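Local coordinates for protein glutathione S-transferase 2 (Onchocerca volvulus, PDB 1TU8) that probably detoxifies electrophilic compounds for the parasite by coupling them to glutathione, which it binds as a homodimer, at residues 4-9 and 31-36; 45-50 and 60-65; 95-100 and 119-124; 104-109 and 203-208. All coordinates share one frame; numbering follows the deposited sequence.

Overall arrangement
Interactions 1 and 2 belong to the thioredoxin-like N-terminal domain and share its sheet: the first joins two parallel strands by backbone bonds, the second packs a loop on the end strand without any direct hydrogen bond. They touch through Tyr7, Phe8 and Ile33 against Leu50. Interactions 3 and 4 use successive parts of helix 81-107 in the helical domain. Interaction 3 is apolar on one side and water-bridged on the other; interaction 4 fixes the C-terminal tail through many polar bonds. Interactions 1, 2 and 4 border the same S-hexylglutathione, and Lys35 of interaction 1 probably bonds Gly204 of interaction 4. Interaction 2 is the most buried and, like interaction 3, reaches the second subunit; the other three contacts are partly buried.

Interaction 1 of 4, residues 4-9 and 31-36; sequences KLTYFS and DRIAKD. With GTX (S-hexylglutathione), chain E.
The beta-alpha-beta unit of the thioredoxin-like domain, made of strand 3-8, helix 15-23 and strand 29-33, closes here as Thr6 and Tyr7 pair in parallel with Asp31 and Arg32. The strand axes run 24° apart. Asp31 N donates to Leu5 O at 2.9 Å, Asp31 O accepts from Tyr7 N, and Ile33 N reaches Tyr7 O at 2.9 Å, nearly straight at 165°. On the face carrying Thr6 and Asp31 the two side chains project in the same direction, flank to flank. The hydroxyl OG1 of Thr6 donates to Asp31 OD1 over 2.7 Å, using the carboxylate's anti lone pair. Lys4 lays its aliphatic chain across Asp31, with CG 3.7 Å from Asp31 CB.

Past the paired residues, water 1 joins Ser9 N to Ile33 O, and water 2 joins Ser9 OG to Arg32 NH2. Arg32 also forms a salt bridge with Asp30. Ile33 holds CG1 between its backbone N and carbonyl carbon (chi1 67°), which carries CD1 to 3.9 Å from Phe8 CE2. One face of that ring receives C5S of the S-hexyl chain, while Phe38 meets it edge-to-face.

Tyr7, on the face opposite Thr6, places OH 3.1 Å from SG2 of S-hexylglutathione, the sulfur lying near the ring plane. The same OH is hydrogen-bonded to Leu13 N. The backbone bonds thus fix the strand that presents Tyr7 to the thioether, consistent with its role in glutathione binding, while Phe8 adds an apolar wall beside the hexyl group.

Interaction 2 of 4, residues 45-50 and 60-65; sequences FQFGQL and IVQSGA. With GTX (S-hexylglutathione), chain E.
The two methyls of Val61 touch Phe45, Gln46 and Phe47 of the 45-50 loop. CG2 lies 3.8 Å from Phe47 CD1 and also touches Gln46 CB, whereas CG1 approaches Phe45 CD2 at 4.1 Å and the backbone oxygen of Gln49. Next to it Gln62 brings CG to 3.9 Å from Phe47 CE1; its side chain lies roughly perpendicular to that of Phe47, with ring and amide planes 67° apart.

A type I turn from Phe45 to Gly48 sets these rings in place, closed by Gly48 N to Phe45 O at 3.0 Å, and Leu50 CD2 lies over the centre of one face of the Phe45 ring. Further out, Phe47 packs on Gly93 of the second subunit and its backbone oxygen accepts from Lys127 NZ of that subunit, consistent with the lock-and-key dimer contact of pi-class enzymes.

Beyond this core both segments grip S-hexylglutathione. Leu50 uses both backbone groups: N donates to ligand O2 at an angle of 170°, and O accepts from ligand N2 at 2.8 Å. Gln62, at the N-cap position with positive phi (81°), turns the chain into helix 63-73. Ser63 N then donates to ligand O12 at 2.9 Å and Ser63 OG to O11 at 2.6 Å.

No hydrogen bond crosses directly between the loop and 60-65: their direct contact is largely apolar, and the ligand gives both segments a shared polar partner. Its gamma-glutamyl carboxylate sits at the start of a helix, where the N-H and hydroxyl of Ser63, the helix N-terminus and Arg95 probably favour its negative charge.

Interaction 3 of 4, residues 95-100 and 119-124; sequences RDLHVK and SILPGE. With GTX (S-hexylglutathione), chain F.
Lys100 NZ and Glu124 OE2 are joined by water 3, which accepts from the amine at 2.7 Å and donates to the carboxylate at 2.6 Å. The two charged atoms themselves stay 4.3 Å apart, beyond a salt bridge, so water 3 carries the polar link between helix 81-107 and helix 121-132. NZ also makes a weak 3.5 Å bond back to Asp96 O, one turn earlier, because the lysine chain runs extended as far as CE and then turns at chi4 (71°). Glu124 has a second charged partner: OE1 forms a salt bridge with Lys127.

Beside this polar bridge lies a small apolar patch. Leu97, with CG anti to its backbone N (chi1 179°), sends CD1 to 3.9 Å from Glu124 CB, the two side chains running antiparallel alongside one another. The same methyl meets Leu121 CD1 at 4.1 Å, where the two leucines lie roughly perpendicular. His161 of helix 149-164 and Tyr116 of helix 109-119 pack on this patch.

On another side of helix 81-107, Asp96 holds the amino group N1 of the S-hexylglutathione in the second subunit through both carboxylate oxygens, with OD2 at 2.8 Å. The helix therefore combines two tasks: it completes the neighbouring glutathione site across the dimer, as in pi-class enzymes, and it packs within the all-helical C-terminal domain of the GST fold.

Interaction 4 of 4, residues 104-109 and 203-208; sequences MIYMAY and NGNGKQ. With GTX (S-hexylglutathione), chain E.
Tyr106 and Asn205 meet where the C-terminal tail folds over the end of helix 81-107, the tail being held in shape by an Asx turn. In that turn Asn205 OD1 accepts from Lys207 N at 3.1 Å, the donor standing above the carbonyl plane. The other branch of the same amide, ND2, donates to Ile105 O at 2.9 Å; the acceptor lies close to the amide plane, although ND2 sits well above the carbonyl plane of Ile105. Ile105 O also accepts from water 4 at 2.8 Å, which in turn takes bonds from Tyr109 N and Lys207 NZ. Water 5 links Asn205 ND2 to Tyr106 O, satisfying a further carbonyl near the helix end.

Gly204 N donates to Tyr106 OH over 2.8 Å and almost straight, at 168°. That hydroxyl is also 3.3 Å from C4S of the S-hexyl chain, and Gly204 CA approaches the same carbon, so helix and tail together border the ligand's hexyl group. The methyl CG2 of Ile105 packs on Asn203 and Asn205.

At the last residue, Gln208 O accepts from Tyr109 OH at 2.7 Å, near the plane of the ring; the hydroxyl has another hydrogen bond, with Lys113 NZ. Lys207 NZ forms a salt bridge with Glu110. Lys207 runs its extended chain along Tyr109, with CD 3.5 Å from Tyr109 CB; Lys207 CB stands over the ring face in a CH-pi contact, 4.0 Å from the Tyr109 centroid and 13° off the normal.

Interaction 1 of 4, residues 4-9 and 31-36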
# COMPACT_ATOMS: atom_id res chain seq x y z
N LYS A 4 -14.20 -9.98 13.88
CA LYS A 4 -13.31 -9.52 14.95
C LYS A 4 -12.11 -8.78 14.36
O LYS A 4 -11.40 -9.31 13.51
CB LYS A 4 -12.80 -10.70 15.80
CG LYS A 4 -11.78 -10.29 16.86
CD LYS A 4 -11.64 -11.33 17.99
CE LYS A 4 -10.78 -12.51 17.58
NZ LYS A 4 -10.74 -13.56 18.66
N LEU A 5 -11.90 -7.55 14.82
CA LEU A 5 -10.75 -6.76 14.39
C LEU A 5 -9.75 -6.70 15.52
O LEU A 5 -9.99 -6.07 16.55
CB LEU A 5 -11.17 -5.34 14.02
CG LEU A 5 -10.09 -4.48 13.38
CD1 LEU A 5 -9.71 -5.05 12.02
CD2 LEU A 5 -10.59 -3.05 13.27
N THR A 6 -8.61 -7.34 15.31
CA THR A 6 -7.55 -7.39 16.30
C THR A 6 -6.48 -6.36 15.96
O THR A 6 -5.88 -6.41 14.89
CB THR A 6 -6.97 -8.80 16.34
OG1 THR A 6 -7.99 -9.72 16.78
CG2 THR A 6 -5.86 -8.92 17.36
N TYR A 7 -6.28 -5.42 16.87
CA TYR A 7 -5.23 -4.41 16.75
C TYR A 7 -4.82 -3.92 18.13
O TYR A 7 -5.39 -4.33 19.15
CB TYR A 7 -5.72 -3.24 15.89
CG TYR A 7 -4.64 -2.26 15.46
CD1 TYR A 7 -4.72 -0.92 15.80
CD2 TYR A 7 -3.55 -2.68 14.68
CE1 TYR A 7 -3.75 -0.02 15.40
CE2 TYR A 7 -2.56 -1.78 14.28
CZ TYR A 7 -2.68 -0.44 14.65
OH TYR A 7 -1.73 0.48 14.26
N PHE A 8 -3.82 -3.05 18.17
CA PHE A 8 -3.42 -2.39 19.40
C PHE A 8 -4.47 -1.39 19.85
O PHE A 8 -5.38 -1.05 19.08
CB PHE A 8 -2.04 -1.74 19.21
CG PHE A 8 -0.97 -2.75 18.96
CD1 PHE A 8 -0.52 -2.99 17.66
CD2 PHE A 8 -0.46 -3.51 20.00
CE1 PHE A 8 0.45 -3.96 17.42
CE2 PHE A 8 0.51 -4.47 19.77
CZ PHE A 8 0.96 -4.70 18.47
N SER A 9 -4.36 -0.93 21.09
CA SER A 9 -5.36 -0.06 21.70
C SER A 9 -5.05 1.40 21.36
O SER A 9 -4.85 2.25 22.23
CB SER A 9 -5.42 -0.30 23.22
OG SER A 9 -6.71 -0.02 23.73
N ASP A 31 -11.25 -5.94 19.12
CA ASP A 31 -10.30 -6.70 19.95
C ASP A 31 -8.99 -5.91 20.09
O ASP A 31 -8.07 -6.06 19.29
CB ASP A 31 -10.06 -8.07 19.30
CG ASP A 31 -9.10 -8.96 20.09
OD1 ASP A 31 -8.43 -9.81 19.45
OD2 ASP A 31 -8.99 -8.90 21.33
N ARG A 32 -8.96 -5.06 21.11
CA ARG A 32 -7.86 -4.14 21.35
C ARG A 32 -6.92 -4.76 22.36
O ARG A 32 -7.26 -4.89 23.54
CB ARG A 32 -8.40 -2.80 21.88
CG ARG A 32 -9.52 -2.21 21.03
CD ARG A 32 -10.26 -1.06 21.69
NE ARG A 32 -9.50 0.18 21.58
CZ ARG A 32 -9.68 1.11 20.64
NH1 ARG A 32 -10.60 0.98 19.69
NH2 ARG A 32 -8.90 2.20 20.63
N ILE A 33 -5.73 -5.17 21.91
CA ILE A 33 -4.81 -5.90 22.77
C ILE A 33 -3.77 -4.99 23.40
O ILE A 33 -3.43 -3.93 22.85
CB ILE A 33 -4.12 -7.08 22.01
CG1 ILE A 33 -3.19 -6.58 20.90
CG2 ILE A 33 -5.17 -8.04 21.46
CD1 ILE A 33 -1.91 -7.37 20.80
N ALA A 34 -3.27 -5.39 24.57
CA ALA A 34 -2.17 -4.70 25.22
C ALA A 34 -0.88 -5.04 24.49
O ALA A 34 -0.73 -6.15 23.97
CB ALA A 34 -2.08 -5.10 26.70
N LYS A 35 0.04 -4.08 24.44
CA LYS A 35 1.31 -4.24 23.73
C LYS A 35 2.12 -5.44 24.23
O LYS A 35 2.76 -6.12 23.43
CB LYS A 35 2.14 -2.94 23.90
CG LYS A 35 1.49 -1.59 23.67
CD LYS A 35 2.45 -0.42 23.92
CE LYS A 35 1.79 0.94 23.70
NZ LYS A 35 2.71 2.07 23.91
N ASP A 36 2.07 -5.71 25.54
CA ASP A 36 2.85 -6.80 26.13
C ASP A 36 2.27 -8.18 25.85
O ASP A 36 2.95 -9.19 26.06
CB ASP A 36 2.98 -6.62 27.65
CG ASP A 36 3.94 -5.50 28.02
OD1 ASP A 36 3.83 -4.98 29.16
OD2 ASP A 36 4.83 -5.08 27.25
N1 GTX E . 1.56 -2.88 6.07
CA1 GTX E . 1.00 -3.42 7.30
C1 GTX E . -0.46 -3.05 7.35
O11 GTX E . -0.86 -2.01 6.68
O12 GTX E . -1.33 -3.74 8.04
CB1 GTX E . 1.76 -2.85 8.49
CG1 GTX E . 1.39 -3.54 9.80
CD1 GTX E . 2.16 -2.95 10.97
OE1 GTX E . 3.21 -2.06 10.76
N2 GTX E . 1.78 -3.35 12.18
CA2 GTX E . 2.39 -2.92 13.43
C2 GTX E . 2.71 -4.10 14.30
O2 GTX E . 1.87 -5.22 14.32
CB2 GTX E . 1.42 -2.02 14.18
SG2 GTX E . 1.01 -0.55 13.21
C1S GTX E . 2.37 0.45 13.90
C2S GTX E . 1.95 1.27 15.12
C3S GTX E . 1.88 0.41 16.38
C4S GTX E . 2.16 1.18 17.67
C5S GTX E . 2.03 0.24 18.87
C6S GTX E . 3.20 -0.74 18.96
N3 GTX E . 3.82 -4.02 15.03
CA3 GTX E . 4.07 -4.96 16.11
C3 GTX E . 5.25 -5.85 15.81
O31 GTX E . 5.66 -6.71 16.71
O32 GTX E . 5.86 -5.80 14.65
O HOH W 1 -1.98 -1.79 22.78
O HOH W 2 -8.20 2.19 23.38

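Interaction 2 of 4, residues 45-50 and 60-65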
# COMPACT_ATOMS: atom_id res chain seq x y z
N PHE A 45 -0.18 -14.68 13.11
CA PHE A 45 -0.47 -13.77 12.00
C PHE A 45 0.54 -13.95 10.88
O PHE A 45 1.72 -14.16 11.12
CB PHE A 45 -0.51 -12.34 12.53
CG PHE A 45 -1.48 -12.17 13.66
CD1 PHE A 45 -1.05 -12.23 14.98
CD2 PHE A 45 -2.84 -12.07 13.41
CE1 PHE A 45 -1.96 -12.13 16.03
CE2 PHE A 45 -3.75 -11.97 14.45
CZ PHE A 45 -3.31 -12.00 15.76
N GLN A 46 0.05 -13.86 9.65
CA GLN A 46 0.81 -14.26 8.46
C GLN A 46 2.11 -13.46 8.27
O GLN A 46 3.08 -13.98 7.72
CB GLN A 46 -0.07 -14.18 7.20
CG GLN A 46 -1.19 -15.25 7.13
CD GLN A 46 -2.57 -14.74 7.58
OE1 GLN A 46 -3.60 -15.09 6.99
NE2 GLN A 46 -2.58 -13.93 8.61
N PHE A 47 2.13 -12.20 8.71
CA PHE A 47 3.34 -11.37 8.65
C PHE A 47 3.83 -10.94 10.03
O PHE A 47 4.67 -10.05 10.16
CB PHE A 47 3.12 -10.15 7.73
CG PHE A 47 2.80 -10.52 6.32
CD1 PHE A 47 1.54 -10.26 5.78
CD2 PHE A 47 3.75 -11.15 5.52
CE1 PHE A 47 1.24 -10.62 4.49
CE2 PHE A 47 3.44 -11.52 4.21
CZ PHE A 47 2.18 -11.25 3.69
N GLY A 48 3.30 -11.59 11.07
CA GLY A 48 3.66 -11.29 12.44
C GLY A 48 3.22 -9.92 12.93
O GLY A 48 3.81 -9.36 13.85
N GLN A 49 2.17 -9.38 12.32
CA GLN A 49 1.74 -8.01 12.58
C GLN A 49 0.22 -7.85 12.53
O GLN A 49 -0.49 -8.71 12.01
CB GLN A 49 2.39 -7.05 11.58
CG GLN A 49 3.89 -6.86 11.83
CD GLN A 49 4.45 -5.58 11.24
OE1 GLN A 49 5.16 -4.84 11.92
NE2 GLN A 49 4.14 -5.32 9.98
N LEU A 50 -0.23 -6.73 13.08
CA LEU A 50 -1.64 -6.34 13.14
C LEU A 50 -1.82 -5.04 12.36
O LEU A 50 -0.83 -4.32 12.15
CB LEU A 50 -2.03 -6.13 14.60
CG LEU A 50 -1.85 -7.33 15.53
CD1 LEU A 50 -2.23 -6.95 16.95
CD2 LEU A 50 -2.69 -8.52 15.05
N ILE A 60 -7.53 -12.36 7.79
CA ILE A 60 -7.04 -11.39 6.82
C ILE A 60 -6.21 -10.34 7.53
O ILE A 60 -6.74 -9.53 8.29
CB ILE A 60 -8.20 -10.69 6.06
CG1 ILE A 60 -9.21 -11.71 5.52
CG2 ILE A 60 -7.64 -9.84 4.91
CD1 ILE A 60 -10.53 -11.11 5.11
N VAL A 61 -4.91 -10.34 7.26
CA VAL A 61 -4.02 -9.28 7.71
C VAL A 61 -3.78 -8.30 6.56
O VAL A 61 -4.27 -8.50 5.45
CB VAL A 61 -2.68 -9.82 8.27
CG1 VAL A 61 -2.91 -10.63 9.55
CG2 VAL A 61 -1.93 -10.64 7.23
N GLN A 62 -3.06 -7.22 6.88
CA GLN A 62 -2.72 -6.12 5.97
C GLN A 62 -3.89 -5.14 5.85
O GLN A 62 -4.90 -5.44 5.20
CB GLN A 62 -2.25 -6.63 4.59
CG GLN A 62 -0.88 -7.30 4.60
CD GLN A 62 0.29 -6.35 4.82
OE1 GLN A 62 1.43 -6.80 5.02
NE2 GLN A 62 0.02 -5.06 4.80
N SER A 63 -3.75 -3.98 6.48
CA SER A 63 -4.82 -3.00 6.59
C SER A 63 -5.44 -2.61 5.24
O SER A 63 -6.64 -2.44 5.16
CB SER A 63 -4.34 -1.75 7.32
OG SER A 63 -3.28 -1.10 6.64
N GLY A 64 -4.63 -2.44 4.21
CA GLY A 64 -5.14 -2.10 2.89
C GLY A 64 -5.95 -3.22 2.26
O GLY A 64 -6.96 -2.97 1.61
N ALA A 65 -5.49 -4.46 2.43
CA ALA A 65 -6.22 -5.62 1.91
C ALA A 65 -7.53 -5.82 2.67
O ALA A 65 -8.54 -6.16 2.08
CB ALA A 65 -5.36 -6.90 1.99
N1 GTX E . 1.56 -2.88 6.07
CA1 GTX E . 1.00 -3.42 7.30
C1 GTX E . -0.46 -3.05 7.35
O11 GTX E . -0.86 -2.01 6.68
O12 GTX E . -1.33 -3.74 8.04
CB1 GTX E . 1.76 -2.85 8.49
CG1 GTX E . 1.39 -3.54 9.80
CD1 GTX E . 2.16 -2.95 10.97
OE1 GTX E . 3.21 -2.06 10.76
N2 GTX E . 1.78 -3.35 12.18
CA2 GTX E . 2.39 -2.92 13.43
C2 GTX E . 2.71 -4.10 14.30
O2 GTX E . 1.87 -5.22 14.32
CB2 GTX E . 1.42 -2.02 14.18
SG2 GTX E . 1.01 -0.55 13.21
C1S GTX E . 2.37 0.45 13.90
C2S GTX E . 1.95 1.27 15.12
C3S GTX E . 1.88 0.41 16.38
C4S GTX E . 2.16 1.18 17.67
C5S GTX E . 2.03 0.24 18.87
C6S GTX E . 3.20 -0.74 18.96
N3 GTX E . 3.82 -4.02 15.03
CA3 GTX E . 4.07 -4.96 16.11
C3 GTX E . 5.25 -5.85 15.81
O31 GTX E . 5.66 -6.71 16.71
O32 GTX E . 5.86 -5.80 14.65

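Interaction 3 of 4, residues 95-100 and 119-124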
# COMPACT_ATOMS: atom_id res chain seq x y z
N ARG A 95 -2.42 6.80 2.37
CA ARG A 95 -1.42 5.97 3.04
C ARG A 95 0.01 6.56 2.98
O ARG A 95 0.76 6.46 3.95
CB ARG A 95 -1.42 4.56 2.44
CG ARG A 95 -2.68 3.79 2.71
CD ARG A 95 -2.61 2.38 2.18
NE ARG A 95 -1.55 1.61 2.83
CZ ARG A 95 -1.75 0.70 3.78
NH1 ARG A 95 -2.97 0.42 4.21
NH2 ARG A 95 -0.71 0.06 4.30
N ASP A 96 0.36 7.17 1.85
CA ASP A 96 1.65 7.84 1.69
C ASP A 96 1.80 8.98 2.67
O ASP A 96 2.87 9.17 3.25
CB ASP A 96 1.82 8.39 0.26
CG ASP A 96 2.30 7.34 -0.73
OD1 ASP A 96 2.69 6.23 -0.33
OD2 ASP A 96 2.32 7.55 -1.96
N LEU A 97 0.74 9.76 2.86
CA LEU A 97 0.77 10.82 3.85
C LEU A 97 0.91 10.23 5.25
O LEU A 97 1.65 10.76 6.07
CB LEU A 97 -0.46 11.73 3.76
CG LEU A 97 -0.51 12.87 4.79
CD1 LEU A 97 0.73 13.75 4.73
CD2 LEU A 97 -1.75 13.70 4.61
N HIS A 98 0.22 9.13 5.51
CA HIS A 98 0.29 8.50 6.82
C HIS A 98 1.70 7.99 7.12
O HIS A 98 2.13 8.03 8.26
CB HIS A 98 -0.72 7.36 6.95
CG HIS A 98 -0.92 6.92 8.37
ND1 HIS A 98 -1.41 7.77 9.34
CD2 HIS A 98 -0.65 5.75 8.99
CE1 HIS A 98 -1.46 7.13 10.49
NE2 HIS A 98 -1.01 5.90 10.31
N VAL A 99 2.41 7.51 6.10
CA VAL A 99 3.80 7.07 6.26
C VAL A 99 4.68 8.25 6.69
O VAL A 99 5.51 8.11 7.60
CB VAL A 99 4.35 6.44 4.95
CG1 VAL A 99 5.87 6.28 4.98
CG2 VAL A 99 3.67 5.08 4.69
N LYS A 100 4.50 9.41 6.06
CA LYS A 100 5.25 10.61 6.43
C LYS A 100 4.94 11.01 7.87
O LYS A 100 5.85 11.28 8.66
CB LYS A 100 4.97 11.76 5.47
CG LYS A 100 5.51 11.50 4.07
CD LYS A 100 5.13 12.58 3.08
CE LYS A 100 5.57 12.21 1.65
NZ LYS A 100 4.75 11.09 1.04
N SER A 119 6.46 22.85 6.35
CA SER A 119 7.20 22.66 5.09
C SER A 119 6.93 21.36 4.33
O SER A 119 7.42 21.21 3.21
CB SER A 119 8.71 22.81 5.35
OG SER A 119 8.98 24.10 5.88
N ILE A 120 6.20 20.42 4.93
CA ILE A 120 5.80 19.17 4.25
C ILE A 120 4.28 19.07 4.11
O ILE A 120 3.75 18.85 3.02
CB ILE A 120 6.35 17.94 5.02
CG1 ILE A 120 7.88 18.00 5.13
CG2 ILE A 120 5.92 16.62 4.31
CD1 ILE A 120 8.60 17.96 3.80
N LEU A 121 3.58 19.23 5.22
CA LEU A 121 2.16 18.98 5.27
C LEU A 121 1.34 19.83 4.30
O LEU A 121 0.48 19.29 3.62
CB LEU A 121 1.63 19.12 6.71
CG LEU A 121 0.16 18.79 6.92
CD1 LEU A 121 -0.18 17.37 6.43
CD2 LEU A 121 -0.18 18.96 8.40
N PRO A 122 1.57 21.14 4.22
CA PRO A 122 0.77 21.96 3.30
C PRO A 122 0.85 21.51 1.83
O PRO A 122 -0.18 21.45 1.21
CB PRO A 122 1.35 23.37 3.49
CG PRO A 122 1.90 23.35 4.89
CD PRO A 122 2.53 21.97 4.97
N GLY A 123 2.02 21.18 1.32
CA GLY A 123 2.15 20.70 -0.05
C GLY A 123 1.45 19.37 -0.26
O GLY A 123 0.91 19.10 -1.33
N GLU A 124 1.45 18.53 0.77
CA GLU A 124 0.76 17.24 0.69
C GLU A 124 -0.76 17.39 0.70
O GLU A 124 -1.46 16.73 -0.07
CB GLU A 124 1.26 16.30 1.79
CG GLU A 124 2.74 15.93 1.66
CD GLU A 124 3.11 15.49 0.24
OE1 GLU A 124 4.00 16.11 -0.38
OE2 GLU A 124 2.50 14.51 -0.26
N1 GTX F . 3.18 5.06 -2.92
CA1 GTX F . 3.69 5.52 -4.20
C1 GTX F . 3.68 4.37 -5.19
O11 GTX F . 3.73 3.13 -4.81
O12 GTX F . 3.64 4.62 -6.47
CB1 GTX F . 5.11 6.03 -3.99
CG1 GTX F . 5.74 6.64 -5.23
CD1 GTX F . 7.10 7.24 -4.95
OE1 GTX F . 7.67 7.21 -3.67
N2 GTX F . 7.72 7.80 -6.00
CA2 GTX F . 9.09 8.29 -5.99
C2 GTX F . 9.18 9.62 -6.64
O2 GTX F . 8.41 9.90 -7.77
CB2 GTX F . 10.01 7.40 -6.84
SG2 GTX F . 10.08 5.74 -6.17
C1S GTX F . 11.40 6.11 -4.98
C2S GTX F . 12.79 5.86 -5.57
C3S GTX F . 13.53 7.16 -5.93
C4S GTX F . 14.38 7.00 -7.19
C5S GTX F . 14.69 8.34 -7.86
C6S GTX F . 15.84 9.06 -7.18
N3 GTX F . 10.03 10.49 -6.14
CA3 GTX F . 10.47 11.64 -6.91
C3 GTX F . 10.10 12.92 -6.22
O31 GTX F . 10.62 14.04 -6.63
O32 GTX F . 9.27 12.92 -5.21
O HOH W 3 2.30 12.32 1.15

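Interaction 4 of 4, residues 104-109 and 203-208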
# COMPACT_ATOMS: atom_id res chain seq x y z
N MET A 104 7.57 10.75 11.32
CA MET A 104 7.80 11.89 12.20
C MET A 104 7.40 11.57 13.65
O MET A 104 8.17 11.84 14.57
CB MET A 104 7.03 13.10 11.67
CG MET A 104 7.16 14.34 12.52
SD MET A 104 5.94 14.45 13.84
CE MET A 104 4.38 14.39 12.90
N ILE A 105 6.21 10.98 13.83
CA ILE A 105 5.68 10.68 15.16
C ILE A 105 6.59 9.74 15.96
O ILE A 105 6.92 10.01 17.12
CB ILE A 105 4.27 10.03 15.04
CG1 ILE A 105 3.22 11.06 14.57
CG2 ILE A 105 3.84 9.37 16.35
CD1 ILE A 105 2.89 12.17 15.59
N TYR A 106 7.00 8.64 15.33
CA TYR A 106 7.75 7.58 16.00
C TYR A 106 9.28 7.77 16.04
O TYR A 106 9.93 7.24 16.93
CB TYR A 106 7.43 6.22 15.34
CG TYR A 106 6.05 5.70 15.70
CD1 TYR A 106 4.98 5.84 14.82
CD2 TYR A 106 5.82 5.09 16.93
CE1 TYR A 106 3.73 5.37 15.14
CE2 TYR A 106 4.56 4.63 17.26
CZ TYR A 106 3.52 4.77 16.36
OH TYR A 106 2.27 4.31 16.68
N MET A 107 9.84 8.50 15.07
CA MET A 107 11.30 8.59 14.94
C MET A 107 11.90 9.97 15.25
O MET A 107 13.11 10.06 15.49
CB MET A 107 11.73 8.16 13.54
CG MET A 107 11.24 6.78 13.14
SD MET A 107 12.06 6.20 11.64
CE MET A 107 13.60 5.47 12.33
N ALA A 108 11.10 11.03 15.23
CA ALA A 108 11.63 12.39 15.35
C ALA A 108 10.59 13.45 15.71
O ALA A 108 10.58 14.53 15.15
CB ALA A 108 12.33 12.78 14.02
N TYR A 109 9.74 13.16 16.69
CA TYR A 109 8.64 14.07 17.02
C TYR A 109 9.12 15.45 17.46
O TYR A 109 8.54 16.47 17.09
CB TYR A 109 7.76 13.46 18.10
CG TYR A 109 6.55 14.29 18.45
CD1 TYR A 109 5.38 14.22 17.69
CD2 TYR A 109 6.57 15.16 19.55
CE1 TYR A 109 4.26 14.97 18.02
CE2 TYR A 109 5.45 15.92 19.88
CZ TYR A 109 4.30 15.83 19.12
OH TYR A 109 3.20 16.58 19.44
N ASN A 203 -1.57 7.20 18.44
CA ASN A 203 -0.34 6.44 18.18
C ASN A 203 0.12 5.67 19.42
O ASN A 203 -0.39 5.85 20.52
CB ASN A 203 0.74 7.41 17.71
CG ASN A 203 0.28 8.28 16.56
OD1 ASN A 203 0.19 9.52 16.66
ND2 ASN A 203 -0.07 7.64 15.45
N GLY A 204 1.09 4.78 19.22
CA GLY A 204 1.51 3.86 20.26
C GLY A 204 2.54 4.40 21.24
O GLY A 204 2.85 3.74 22.24
N ASN A 205 3.08 5.59 20.97
CA ASN A 205 4.14 6.17 21.78
C ASN A 205 3.67 7.39 22.57
O ASN A 205 4.48 8.12 23.13
CB ASN A 205 5.34 6.54 20.89
CG ASN A 205 5.05 7.72 19.96
OD1 ASN A 205 3.91 8.16 19.85
ND2 ASN A 205 6.08 8.24 19.31
N GLY A 206 2.36 7.62 22.60
CA GLY A 206 1.78 8.71 23.37
C GLY A 206 1.98 10.11 22.80
O GLY A 206 1.73 11.09 23.50
N LYS A 207 2.41 10.22 21.54
CA LYS A 207 2.60 11.51 20.88
C LYS A 207 1.57 11.67 19.74
O LYS A 207 1.20 10.70 19.08
CB LYS A 207 4.02 11.63 20.33
CG LYS A 207 5.14 11.30 21.33
CD LYS A 207 6.52 11.45 20.71
CE LYS A 207 7.60 10.83 21.58
NZ LYS A 207 9.00 11.16 21.14
N GLN A 208 1.12 12.90 19.53
CA GLN A 208 0.13 13.22 18.49
C GLN A 208 -0.00 14.72 18.27
O GLN A 208 0.77 15.45 18.91
CB GLN A 208 -1.24 12.61 18.81
CG GLN A 208 -1.84 13.01 20.15
CD GLN A 208 -2.99 12.11 20.57
OE1 GLN A 208 -2.85 10.87 20.63
NE2 GLN A 208 -4.13 12.71 20.90
N1 GTX E . 1.56 -2.88 6.07
CA1 GTX E . 1.00 -3.42 7.30
C1 GTX E . -0.46 -3.05 7.35
O11 GTX E . -0.86 -2.01 6.68
O12 GTX E . -1.33 -3.74 8.04
CB1 GTX E . 1.76 -2.85 8.49
CG1 GTX E . 1.39 -3.54 9.80
CD1 GTX E . 2.16 -2.95 10.97
OE1 GTX E . 3.21 -2.06 10.76
N2 GTX E . 1.78 -3.35 12.18
CA2 GTX E . 2.39 -2.92 13.43
C2 GTX E . 2.71 -4.10 14.30
O2 GTX E . 1.87 -5.22 14.32
CB2 GTX E . 1.42 -2.02 14.18
SG2 GTX E . 1.01 -0.55 13.21
C1S GTX E . 2.37 0.45 13.90
C2S GTX E . 1.95 1.27 15.12
C3S GTX E . 1.88 0.41 16.38
C4S GTX E . 2.16 1.18 17.67
C5S GTX E . 2.03 0.24 18.87
C6S GTX E . 3.20 -0.74 18.96
N3 GTX E . 3.82 -4.02 15.03
CA3 GTX E . 4.07 -4.96 16.11
C3 GTX E . 5.25 -5.85 15.81
O31 GTX E . 5.66 -6.71 16.71
O32 GTX E . 5.86 -5.80 14.65
O HOH W 4 9.36 10.48 18.32
O HOH W 5 8.63 6.95 19.60